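Local coordinates for protein protelomerase (Agrobacterium tumefaciens, PDB 4F43) that probably resolves replicated telomeres of a linear chromosome into covalently closed hairpin DNA ends, which it generates and protects, at residues T9-K14 with L31-F36; I37-G42 with Q50-A55; A58-R63 with I69-K74; I92-G95 with M99-E102. The protein carries 1 engineered substitution. One frame throughout, in Å; residues are numbered along the deposited sequence.

Contact 1 of 4, residues T9-K14 with L31-F36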
# COMPACT_ATOMS: atom_id res chain seq x y z
N THR A 9 -15.52 3.47 18.66
CA THR A 9 -14.53 4.06 19.56
C THR A 9 -13.37 4.72 18.82
O THR A 9 -12.76 5.66 19.33
CB THR A 9 -13.98 3.02 20.54
OG1 THR A 9 -14.99 2.05 20.84
CG2 THR A 9 -13.52 3.68 21.83
N SER A 10 -13.06 4.22 17.63
CA SER A 10 -11.96 4.75 16.83
C SER A 10 -12.18 6.23 16.50
O SER A 10 -11.35 7.08 16.81
CB SER A 10 -11.82 3.95 15.53
OG SER A 10 -11.63 2.57 15.81
N ILE A 11 -13.32 6.51 15.88
CA ILE A 11 -13.68 7.87 15.49
C ILE A 11 -13.73 8.79 16.71
O ILE A 11 -13.18 9.89 16.69
CB ILE A 11 -15.06 7.91 14.81
CG1 ILE A 11 -15.22 6.72 13.86
CG2 ILE A 11 -15.26 9.23 14.08
CD1 ILE A 11 -14.26 6.73 12.69
N VAL A 12 -14.39 8.32 17.76
CA VAL A 12 -14.54 9.07 19.00
C VAL A 12 -13.19 9.46 19.60
O VAL A 12 -12.98 10.62 19.96
CB VAL A 12 -15.36 8.29 20.04
CG1 VAL A 12 -15.39 9.03 21.37
CG2 VAL A 12 -16.77 8.05 19.53
N GLU A 13 -12.28 8.50 19.70
CA GLU A 13 -10.95 8.76 20.22
C GLU A 13 -10.18 9.71 19.31
O GLU A 13 -9.45 10.59 19.78
CB GLU A 13 -10.17 7.46 20.41
CG GLU A 13 -10.68 6.59 21.55
CD GLU A 13 -9.97 5.26 21.64
OE1 GLU A 13 -9.13 4.97 20.77
OE2 GLU A 13 -10.25 4.50 22.59
N LYS A 14 -10.37 9.55 18.00
CA LYS A 14 -9.73 10.44 17.03
C LYS A 14 -10.25 11.87 17.13
O LYS A 14 -9.56 12.81 16.74
CB LYS A 14 -9.93 9.91 15.60
CG LYS A 14 -9.04 8.73 15.25
CD LYS A 14 -9.18 8.35 13.79
CE LYS A 14 -8.22 7.23 13.42
NZ LYS A 14 -8.33 6.87 11.98
N LEU A 31 -16.89 13.72 12.27
CA LEU A 31 -18.05 14.21 13.01
C LEU A 31 -19.35 13.69 12.41
O LEU A 31 -20.25 13.29 13.14
CB LEU A 31 -18.06 15.74 13.05
CG LEU A 31 -17.03 16.40 13.97
CD1 LEU A 31 -17.15 17.92 13.90
CD2 LEU A 31 -17.19 15.91 15.40
N ARG A 32 -19.44 13.70 11.08
CA ARG A 32 -20.63 13.21 10.40
C ARG A 32 -20.82 11.71 10.63
O ARG A 32 -21.94 11.24 10.79
CB ARG A 32 -20.59 13.52 8.90
CG ARG A 32 -20.61 15.00 8.58
CD ARG A 32 -21.24 15.25 7.22
NE ARG A 32 -22.63 14.82 7.18
CZ ARG A 32 -23.66 15.60 7.52
NH1 ARG A 32 -23.45 16.84 7.92
NH2 ARG A 32 -24.90 15.12 7.45
N ILE A 33 -19.71 10.98 10.65
CA ILE A 33 -19.74 9.55 10.94
C ILE A 33 -20.18 9.29 12.38
O ILE A 33 -20.98 8.40 12.65
CB ILE A 33 -18.37 8.89 10.69
CG1 ILE A 33 -17.98 9.02 9.22
CG2 ILE A 33 -18.38 7.43 11.10
CD1 ILE A 33 -16.62 8.44 8.89
N ALA A 34 -19.64 10.09 13.30
CA ALA A 34 -19.99 9.98 14.71
C ALA A 34 -21.48 10.23 14.94
O ALA A 34 -22.14 9.49 15.66
CB ALA A 34 -19.15 10.93 15.54
N ASP A 35 -21.99 11.29 14.32
CA ASP A 35 -23.41 11.63 14.42
C ASP A 35 -24.27 10.58 13.73
O ASP A 35 -25.42 10.36 14.10
CB ASP A 35 -23.67 13.01 13.81
CG ASP A 35 -22.88 14.11 14.49
OD1 ASP A 35 -22.47 13.92 15.65
OD2 ASP A 35 -22.66 15.16 13.85
N PHE A 36 -23.70 9.95 12.71
CA PHE A 36 -24.38 8.88 11.99
C PHE A 36 -24.60 7.68 12.92
O PHE A 36 -25.73 7.23 13.12
CB PHE A 36 -23.55 8.46 10.78
CG PHE A 36 -24.29 7.62 9.79
CD1 PHE A 36 -25.19 8.19 8.92
CD2 PHE A 36 -24.08 6.25 9.73
CE1 PHE A 36 -25.88 7.42 8.01
CE2 PHE A 36 -24.76 5.47 8.82
CZ PHE A 36 -25.66 6.06 7.95
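Ile-11 of helix 9-18 reaches across to Ile-33 and Ala-34 of helix 28-40, and its side chain makes nearly all of this contact from the 9-14 side. Its CB, which points at the partner helix, stays back from both residues, and the two branches leaving it do the touching. Branch CG2 goes to Ala-34, ending 4.5 Å from that residue's CB. CG1 goes the other way, to Ile-33, and comes within 4.3 Å of its CG2. From there the chain bends (chi2 -65°), carrying the terminal CD1 alongside the same Ile-33 methyl, CG2, at 4.5 Å instead of reaching further past it. The CA atoms nearest each other are those of Ile-11 and Ala-34, 6.7 Å apart, a spacing suited to the bare methyl of Ala-34. At these distances the fit is light, purely apolar, and only partly buried. Ile-33 is the buried member, since it also packs on Lys-74, Tyr-75 and Ala-78 of helix 65-82. A branched side chain straddling an alanine and an isoleucine one step along the chain is ordinary helix-to-helix packing, here joining the fragment's first helix to the helices that follow.

Contact 2 of 4, residues I37-G42 with Q50-A55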
# COMPACT_ATOMS: atom_id res chain seq x y z
N ILE A 37 -23.50 7.19 13.48
CA ILE A 37 -23.55 6.08 14.42
C ILE A 37 -24.42 6.43 15.63
O ILE A 37 -25.13 5.57 16.17
CB ILE A 37 -22.13 5.68 14.90
CG1 ILE A 37 -21.25 5.33 13.71
CG2 ILE A 37 -22.20 4.51 15.87
CD1 ILE A 37 -21.77 4.18 12.87
N ALA A 38 -24.39 7.69 16.03
CA ALA A 38 -25.21 8.18 17.14
C ALA A 38 -26.70 8.07 16.81
O ALA A 38 -27.48 7.58 17.63
CB ALA A 38 -24.84 9.61 17.48
N ALA A 39 -27.07 8.53 15.63
CA ALA A 39 -28.47 8.50 15.19
C ALA A 39 -28.94 7.07 14.96
O ALA A 39 -30.13 6.77 15.09
CB ALA A 39 -28.65 9.34 13.94
N MET A 40 -28.01 6.18 14.61
CA MET A 40 -28.35 4.78 14.37
C MET A 40 -28.78 4.05 15.65
O MET A 40 -29.45 3.02 15.59
CB MET A 40 -27.18 4.04 13.73
CG MET A 40 -26.93 4.40 12.28
SD MET A 40 -25.70 3.33 11.52
CE MET A 40 -26.45 1.73 11.81
N ASN A 41 -28.40 4.60 16.80
CA ASN A 41 -28.70 3.97 18.08
C ASN A 41 -30.20 3.91 18.40
O ASN A 41 -30.84 4.95 18.57
CB ASN A 41 -27.96 4.68 19.22
CG ASN A 41 -26.49 4.30 19.28
OD1 ASN A 41 -26.08 3.48 20.10
ND2 ASN A 41 -25.70 4.89 18.40
N GLY A 42 -30.74 2.70 18.47
CA GLY A 42 -32.12 2.51 18.86
C GLY A 42 -33.07 2.26 17.71
O GLY A 42 -34.24 1.93 17.91
N GLN A 50 -32.73 3.91 5.83
CA GLN A 50 -32.61 4.28 4.43
C GLN A 50 -32.62 5.79 4.25
O GLN A 50 -31.90 6.32 3.42
CB GLN A 50 -33.73 3.65 3.61
CG GLN A 50 -33.57 3.81 2.11
CD GLN A 50 -32.45 2.96 1.55
OE1 GLN A 50 -32.32 1.78 1.89
NE2 GLN A 50 -31.63 3.55 0.69
N ALA A 51 -33.44 6.48 5.04
CA ALA A 51 -33.52 7.93 4.98
C ALA A 51 -32.22 8.57 5.47
O ALA A 51 -31.70 9.50 4.86
CB ALA A 51 -34.70 8.44 5.78
N LEU A 52 -31.71 8.04 6.58
CA LEU A 52 -30.47 8.52 7.17
C LEU A 52 -29.33 8.38 6.17
O LEU A 52 -28.56 9.32 5.95
CB LEU A 52 -30.16 7.73 8.45
CG LEU A 52 -29.07 8.25 9.39
CD1 LEU A 52 -29.43 9.63 9.93
CD2 LEU A 52 -28.83 7.27 10.53
N TRP A 53 -29.23 7.20 5.56
CA TRP A 53 -28.19 6.94 4.58
C TRP A 53 -28.38 7.76 3.31
O TRP A 53 -27.40 8.12 2.65
CB TRP A 53 -28.11 5.45 4.24
CG TRP A 53 -27.04 5.12 3.25
CD1 TRP A 53 -27.21 4.64 1.99
CD2 TRP A 53 -25.63 5.27 3.44
NE1 TRP A 53 -26.00 4.47 1.38
CE2 TRP A 53 -25.01 4.85 2.25
CE3 TRP A 53 -24.83 5.71 4.50
CZ2 TRP A 53 -23.62 4.85 2.09
CZ3 TRP A 53 -23.46 5.71 4.34
CH2 TRP A 53 -22.86 5.29 3.14
N ASP A 54 -29.63 8.06 2.97
CA ASP A 54 -29.92 8.88 1.80
C ASP A 54 -29.46 10.31 2.02
O ASP A 54 -28.91 10.94 1.11
CB ASP A 54 -31.42 8.84 1.46
CG ASP A 54 -31.81 7.59 0.70
OD1 ASP A 54 -32.89 7.59 0.07
OD2 ASP A 54 -31.03 6.61 0.72
N ALA A 55 -29.68 10.82 3.22
CA ALA A 55 -29.22 12.16 3.57
C ALA A 55 -27.69 12.20 3.61
O ALA A 55 -27.07 13.09 3.02
CB ALA A 55 -29.80 12.60 4.91
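Leu-52 carries the tight half of this contact, pushing its two methyl branches against Ala-39 and Met-40 near the end of helix 28-40. CD2 is the busier branch: it lies 3.9 Å from Met-40 CG and 4.0 Å from Ala-39 CB. The other branch, CD1, touches the same alanine, 4.1 Å from Ala-39 CB, so the fork straddles that methyl. The leucine gets there because its CG is anti to the backbone N (chi1 -167°), which swings the fork across to the neighbouring helix. Met-40 is met at its CG rather than its sulfur. Beyond that point its chain bends at chi3 and runs into the interior, among Phe-83, His-87 and Met-89. The motif is a helical hairpin: helix 28-40 ends, a short turn follows, and helix 46-59 comes back so that Leu-52 closes on the end of the first helix. Gly-42, in that turn with a positive phi of 101°, pairs through its backbone with Lys-4. The packing opens out at Ala-39 itself, which is only partly buried and also touches a crystal neighbour. Round the outer flank of helix 46-59 the chemistry turns polar and local. There Gln-50 NE2 donates to Asp-54 OD2 one helical turn on, at 3.1 Å and on the syn side of the carboxylate, while Ala-51 and Ala-55 face solvent.

Contact 3 of 4, residues A58-R63 with I69-K74. With nucleotides of chain B.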
# COMPACT_ATOMS: atom_id res chain seq x y z
N ALA A 58 -26.42 12.18 0.29
CA ALA A 58 -26.73 13.47 -0.31
C ALA A 58 -25.71 14.54 0.10
O ALA A 58 -25.49 15.49 -0.64
CB ALA A 58 -28.14 13.92 0.07
N ILE A 59 -25.10 14.36 1.27
CA ILE A 59 -24.06 15.28 1.72
C ILE A 59 -22.87 15.32 0.75
O ILE A 59 -22.70 16.29 0.02
CB ILE A 59 -23.54 14.90 3.13
CG1 ILE A 59 -24.69 14.90 4.14
CG2 ILE A 59 -22.45 15.87 3.57
CD1 ILE A 59 -25.37 16.24 4.28
N MET A 60 -22.07 14.26 0.75
CA MET A 60 -20.89 14.18 -0.12
C MET A 60 -21.28 14.02 -1.58
O MET A 60 -21.04 12.97 -2.18
CB MET A 60 -19.99 13.03 0.33
CG MET A 60 -20.74 11.76 0.70
SD MET A 60 -19.66 10.43 1.24
CE MET A 60 -20.85 9.14 1.57
N ASN A 61 -21.86 15.06 -2.16
CA ASN A 61 -22.41 14.98 -3.51
C ASN A 61 -21.47 15.52 -4.59
O ASN A 61 -21.23 14.85 -5.60
CB ASN A 61 -23.75 15.71 -3.58
CG ASN A 61 -24.44 15.54 -4.93
OD1 ASN A 61 -24.29 16.38 -5.82
ND2 ASN A 61 -25.18 14.45 -5.08
N GLY A 62 -20.95 16.72 -4.38
CA GLY A 62 -20.09 17.35 -5.37
C GLY A 62 -18.62 17.00 -5.20
O GLY A 62 -17.76 17.88 -5.24
N ARG A 63 -18.35 15.72 -5.01
CA ARG A 63 -16.98 15.26 -4.77
C ARG A 63 -16.53 14.23 -5.80
O ARG A 63 -17.23 13.94 -6.77
CB ARG A 63 -16.85 14.69 -3.36
CG ARG A 63 -17.11 15.72 -2.27
CD ARG A 63 -16.21 16.93 -2.48
NE ARG A 63 -16.54 18.03 -1.58
CZ ARG A 63 -16.05 19.26 -1.69
NH1 ARG A 63 -16.40 20.20 -0.82
NH2 ARG A 63 -15.20 19.54 -2.67
N ILE A 69 -16.28 6.60 -2.56
CA ILE A 69 -16.11 5.18 -2.29
C ILE A 69 -15.32 4.94 -1.01
O ILE A 69 -15.71 4.13 -0.16
CB ILE A 69 -15.44 4.46 -3.48
CG1 ILE A 69 -16.36 4.49 -4.71
CG2 ILE A 69 -15.11 3.03 -3.13
CD1 ILE A 69 -15.72 3.95 -5.97
N SER A 70 -14.21 5.66 -0.86
CA SER A 70 -13.38 5.56 0.34
C SER A 70 -14.17 5.93 1.59
O SER A 70 -14.10 5.23 2.62
CB SER A 70 -12.15 6.47 0.20
OG SER A 70 -11.40 6.15 -0.96
N TYR A 71 -14.93 7.02 1.51
CA TYR A 71 -15.76 7.46 2.62
C TYR A 71 -16.82 6.43 2.97
O TYR A 71 -17.13 6.21 4.14
CB TYR A 71 -16.42 8.80 2.30
CG TYR A 71 -15.49 9.98 2.41
CD1 TYR A 71 -14.15 9.81 2.74
CD2 TYR A 71 -15.94 11.27 2.18
CE1 TYR A 71 -13.29 10.88 2.84
CE2 TYR A 71 -15.09 12.35 2.28
CZ TYR A 71 -13.77 12.15 2.61
OH TYR A 71 -12.91 13.22 2.70
N ILE A 72 -17.37 5.78 1.94
CA ILE A 72 -18.34 4.71 2.15
C ILE A 72 -17.67 3.56 2.90
O ILE A 72 -18.27 2.97 3.80
CB ILE A 72 -18.94 4.22 0.82
CG1 ILE A 72 -19.92 5.25 0.27
CG2 ILE A 72 -19.65 2.89 1.01
CD1 ILE A 72 -20.57 4.85 -1.03
N THR A 73 -16.43 3.27 2.54
CA THR A 73 -15.65 2.28 3.28
C THR A 73 -15.52 2.68 4.75
O THR A 73 -15.67 1.85 5.65
CB THR A 73 -14.25 2.07 2.67
OG1 THR A 73 -14.38 1.53 1.35
CG2 THR A 73 -13.42 1.13 3.52
N LYS A 74 -15.25 3.97 4.98
CA LYS A 74 -15.16 4.50 6.35
C LYS A 74 -16.45 4.27 7.14
O LYS A 74 -16.43 3.72 8.24
CB LYS A 74 -14.82 5.99 6.34
CG LYS A 74 -13.47 6.32 5.75
CD LYS A 74 -13.19 7.82 5.84
CE LYS A 74 -11.86 8.18 5.21
NZ LYS A 74 -10.71 7.54 5.90
P DT B 20 -16.19 -1.82 1.91
OP1 DT B 20 -16.83 -2.12 3.21
OP2 DT B 20 -16.15 -0.43 1.40
O5' DT B 20 -14.70 -2.38 1.95
C5' DT B 20 -14.44 -3.70 2.43
C4' DT B 20 -12.95 -3.96 2.56
O4' DT B 20 -12.34 -3.86 1.25
C3' DT B 20 -12.20 -2.98 3.45
O3' DT B 20 -11.20 -3.66 4.20
C2' DT B 20 -11.57 -2.00 2.46
C1' DT B 20 -11.29 -2.91 1.27
N1 DT B 20 -11.30 -2.18 -0.02
C2 DT B 20 -10.20 -2.28 -0.85
O2 DT B 20 -9.22 -2.94 -0.58
N3 DT B 20 -10.31 -1.56 -2.01
C4 DT B 20 -11.38 -0.78 -2.42
O4 DT B 20 -11.37 -0.17 -3.49
C5 DT B 20 -12.48 -0.73 -1.50
C7 DT B 20 -13.70 0.08 -1.81
C6 DT B 20 -12.39 -1.42 -0.36
P DC B 9 -13.92 17.39 2.21
OP1 DC B 9 -14.50 18.69 1.78
OP2 DC B 9 -14.81 16.29 2.65
O5' DC B 9 -13.01 16.82 1.03
C5' DC B 9 -12.08 17.68 0.38
C4' DC B 9 -11.09 16.89 -0.45
O4' DC B 9 -10.21 16.13 0.40
C3' DC B 9 -11.70 15.88 -1.42
O3' DC B 9 -11.55 16.34 -2.76
C2' DC B 9 -10.91 14.59 -1.18
C1' DC B 9 -9.70 15.09 -0.41
N1 DC B 9 -9.02 14.06 0.44
C2 DC B 9 -7.67 13.80 0.21
O2 DC B 9 -7.09 14.43 -0.68
N3 DC B 9 -7.04 12.86 0.96
C4 DC B 9 -7.72 12.22 1.92
N4 DC B 9 -7.05 11.31 2.64
C5 DC B 9 -9.10 12.47 2.17
C6 DC B 9 -9.71 13.40 1.41
P DA B 10 -12.21 15.53 -3.98
OP1 DA B 10 -12.41 16.48 -5.10
OP2 DA B 10 -13.36 14.77 -3.45
O5' DA B 10 -11.08 14.48 -4.39
C5' DA B 10 -9.78 14.95 -4.72
C4' DA B 10 -8.81 13.80 -4.86
O4' DA B 10 -8.56 13.20 -3.57
C3' DA B 10 -9.29 12.65 -5.75
O3' DA B 10 -8.65 12.74 -7.01
C2' DA B 10 -8.88 11.38 -5.00
C1' DA B 10 -8.06 11.91 -3.83
N9 DA B 10 -8.17 11.10 -2.61
C8 DA B 10 -9.20 11.06 -1.72
N7 DA B 10 -9.00 10.24 -0.71
C5 DA B 10 -7.75 9.70 -0.97
C6 DA B 10 -6.95 8.76 -0.29
N6 DA B 10 -7.30 8.15 0.85
N1 DA B 10 -5.75 8.46 -0.83
C2 DA B 10 -5.37 9.05 -1.97
N3 DA B 10 -6.03 9.94 -2.69
C4 DA B 10 -7.22 10.23 -2.14
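Met-60, the first residue to leave helical angles after helix 46-59, centres an inverse gamma turn that sets its CA 8.9 Å from that of Tyr-71 on helix 65-82. Its CG sits between the backbone N and carbonyl carbon (chi1 42°), and the chain then runs straight out toward that helix. SD passes 3.8 Å from Tyr-71 CB, while CE carries on to Ile-72 CG1 at 4.2 Å. This is a Met-aromatic contact made at the ring edge: SD lies 5.2 Å from the centroid of the Tyr-71 ring, essentially in its plane. The buried ring points its hydroxyl at the bound DNA, with OH 3.5 Å from C6 of DC9 of chain B. Helix 65-82 is thus a DNA-contacting helix flanked by nucleotides. Thr-73 OG1 donates a short bond of 2.6 Å to OP2 of DT20 of chain B, and Ile-69 CG2 packs on the thymine methyl of that nucleotide. Ser-70 OG hydrogen-bonds N6 of an adenine base of the DNA. From the loop, the Arg-63 guanidinium offers one face to OP1 of DC9 of chain B, NH1 being 3.6 Å from that oxygen, an approach that probably gains from charge attraction.

Contact 4 of 4, residues I92-G95 with M99-E102. With nucleotides of chain B.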
# COMPACT_ATOMS: atom_id res chain seq x y z
N ILE A 92 -27.75 -1.52 3.44
CA ILE A 92 -28.28 -0.22 3.04
C ILE A 92 -27.15 0.75 2.76
O ILE A 92 -27.13 1.42 1.73
CB ILE A 92 -29.20 0.37 4.13
CG1 ILE A 92 -30.39 -0.56 4.38
CG2 ILE A 92 -29.66 1.76 3.74
CD1 ILE A 92 -31.32 -0.08 5.47
N ALA A 93 -26.20 0.83 3.69
CA ALA A 93 -25.07 1.74 3.56
C ALA A 93 -24.01 1.19 2.60
O ALA A 93 -22.92 0.80 3.02
CB ALA A 93 -24.45 2.03 4.92
N THR A 94 -24.34 1.17 1.32
CA THR A 94 -23.40 0.74 0.30
C THR A 94 -23.50 1.65 -0.93
O THR A 94 -24.48 2.38 -1.09
CB THR A 94 -23.64 -0.72 -0.12
OG1 THR A 94 -22.59 -1.14 -1.01
CG2 THR A 94 -24.98 -0.87 -0.81
N GLY A 95 -22.49 1.59 -1.78
CA GLY A 95 -22.46 2.44 -2.96
C GLY A 95 -23.35 1.94 -4.08
O GLY A 95 -23.68 0.76 -4.15
N MET A 99 -21.55 2.69 -9.83
CA MET A 99 -20.39 3.51 -9.48
C MET A 99 -19.13 2.65 -9.46
O MET A 99 -18.08 3.03 -9.99
CB MET A 99 -20.60 4.18 -8.13
CG MET A 99 -19.43 5.01 -7.64
SD MET A 99 -19.78 5.83 -6.07
CE MET A 99 -20.14 4.41 -5.03
N TYR A 100 -19.24 1.48 -8.83
CA TYR A 100 -18.13 0.54 -8.74
C TYR A 100 -17.70 0.02 -10.11
O TYR A 100 -16.52 -0.21 -10.35
CB TYR A 100 -18.50 -0.63 -7.82
CG TYR A 100 -18.70 -0.22 -6.38
CD1 TYR A 100 -17.75 0.54 -5.71
CD2 TYR A 100 -19.85 -0.58 -5.69
CE1 TYR A 100 -17.93 0.91 -4.40
CE2 TYR A 100 -20.04 -0.21 -4.37
CZ TYR A 100 -19.08 0.54 -3.73
OH TYR A 100 -19.26 0.91 -2.42
N ASP A 101 -18.68 -0.15 -11.00
CA ASP A 101 -18.40 -0.62 -12.35
C ASP A 101 -17.65 0.44 -13.15
O ASP A 101 -16.73 0.13 -13.91
CB ASP A 101 -19.69 -1.01 -13.07
CG ASP A 101 -20.40 -2.17 -12.40
OD1 ASP A 101 -19.77 -2.85 -11.57
OD2 ASP A 101 -21.58 -2.41 -12.72
N GLU A 102 -18.06 1.70 -12.99
CA GLU A 102 -17.37 2.81 -13.63
C GLU A 102 -15.95 2.91 -13.08
O GLU A 102 -15.00 3.16 -13.83
CB GLU A 102 -18.12 4.12 -13.39
CG GLU A 102 -17.48 5.34 -14.03
CD GLU A 102 -17.68 5.41 -15.54
OE1 GLU A 102 -18.34 4.50 -16.10
OE2 GLU A 102 -17.19 6.38 -16.16
P DA B 19 -21.04 -3.86 -2.34
OP1 DA B 19 -21.20 -4.11 -0.89
OP2 DA B 19 -22.22 -3.58 -3.18
O5' DA B 19 -20.01 -2.65 -2.53
C5' DA B 19 -19.16 -2.25 -1.46
C4' DA B 19 -17.86 -3.04 -1.43
O4' DA B 19 -17.25 -3.10 -2.74
C3' DA B 19 -16.75 -2.42 -0.59
O3' DA B 19 -16.91 -2.73 0.79
C2' DA B 19 -15.50 -3.09 -1.15
C1' DA B 19 -15.93 -3.56 -2.54
N9 DA B 19 -15.06 -3.09 -3.61
C8 DA B 19 -15.37 -2.24 -4.64
N7 DA B 19 -14.36 -2.00 -5.44
C5 DA B 19 -13.32 -2.74 -4.92
C6 DA B 19 -11.98 -2.92 -5.31
N6 DA B 19 -11.43 -2.34 -6.38
N1 DA B 19 -11.21 -3.73 -4.55
C2 DA B 19 -11.75 -4.32 -3.48
N3 DA B 19 -12.99 -4.23 -3.01
C4 DA B 19 -13.73 -3.42 -3.78
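Gly-95 meets both Tyr-100 and Met-99, and the polar part of the meeting is slight. Its backbone N donates a weak, bent bond to Tyr-100 OH, 3.4 Å long with an angle of 132° at the hydrogen. The apolar part comes from Met-99, whose chain bends at chi3 (59°) and brings the CE methyl to 3.7 Å from Gly-95 CA. With no side chain on the glycine, that methyl and the phenol can both come close to the backbone. The same CE also lies over one face of the Tyr-100 ring, 4.1 Å above its plane and toward the rim. Contacts to the DNA make the third group. On the opposite face of the tyrosine ring sits O4' of DA19 of chain B, so the ring lies between a methionine methyl and a deoxyribose oxygen, each displaced toward its rim. Its CE2 closes to 3.1 Å from O5' of that nucleotide, and Tyr-100 OH to 3.3 Å from C5'. Thr-94 OG1 faces the phosphate of DA19 of chain B, 3.3 Å from both OP1 and OP2. Behind this DNA-facing layer, Ile-92 and Ala-93 rest on Trp-53 of helix 46-59, and Ala-93 O accepts from Arg-76. Met-99 and Tyr-100 pack on Ile-69 of helix 65-82, so the start of helix 97-115 lies on helix 65-82, while the loop before it touches both 65-82 and 46-59.

How the contacts relate
Contacts 3 and 4 are buried and line the DNA, whereas contacts 1 and 2 are only partly buried and lie farther from the centre of the chain. Contacts 1 and 2 share helix 28-40, and contacts 2 and 3 share helix 46-59. The first two are purely apolar across their segments; contact 3 adds a sulfur at a ring edge and contact 4 a weak hydrogen bond, and in both the tyrosine also meets nucleotides. Contacts 3 and 4 have centres about 10 Å apart and pack directly, with Ile-72 CD1 3.6 Å from Gly-95 CA. Trp-53 ties contact 2 to contact 4, while Phe-36 of contact 1 packs its ring on that tryptophan, CZ 3.6 Å from CE3.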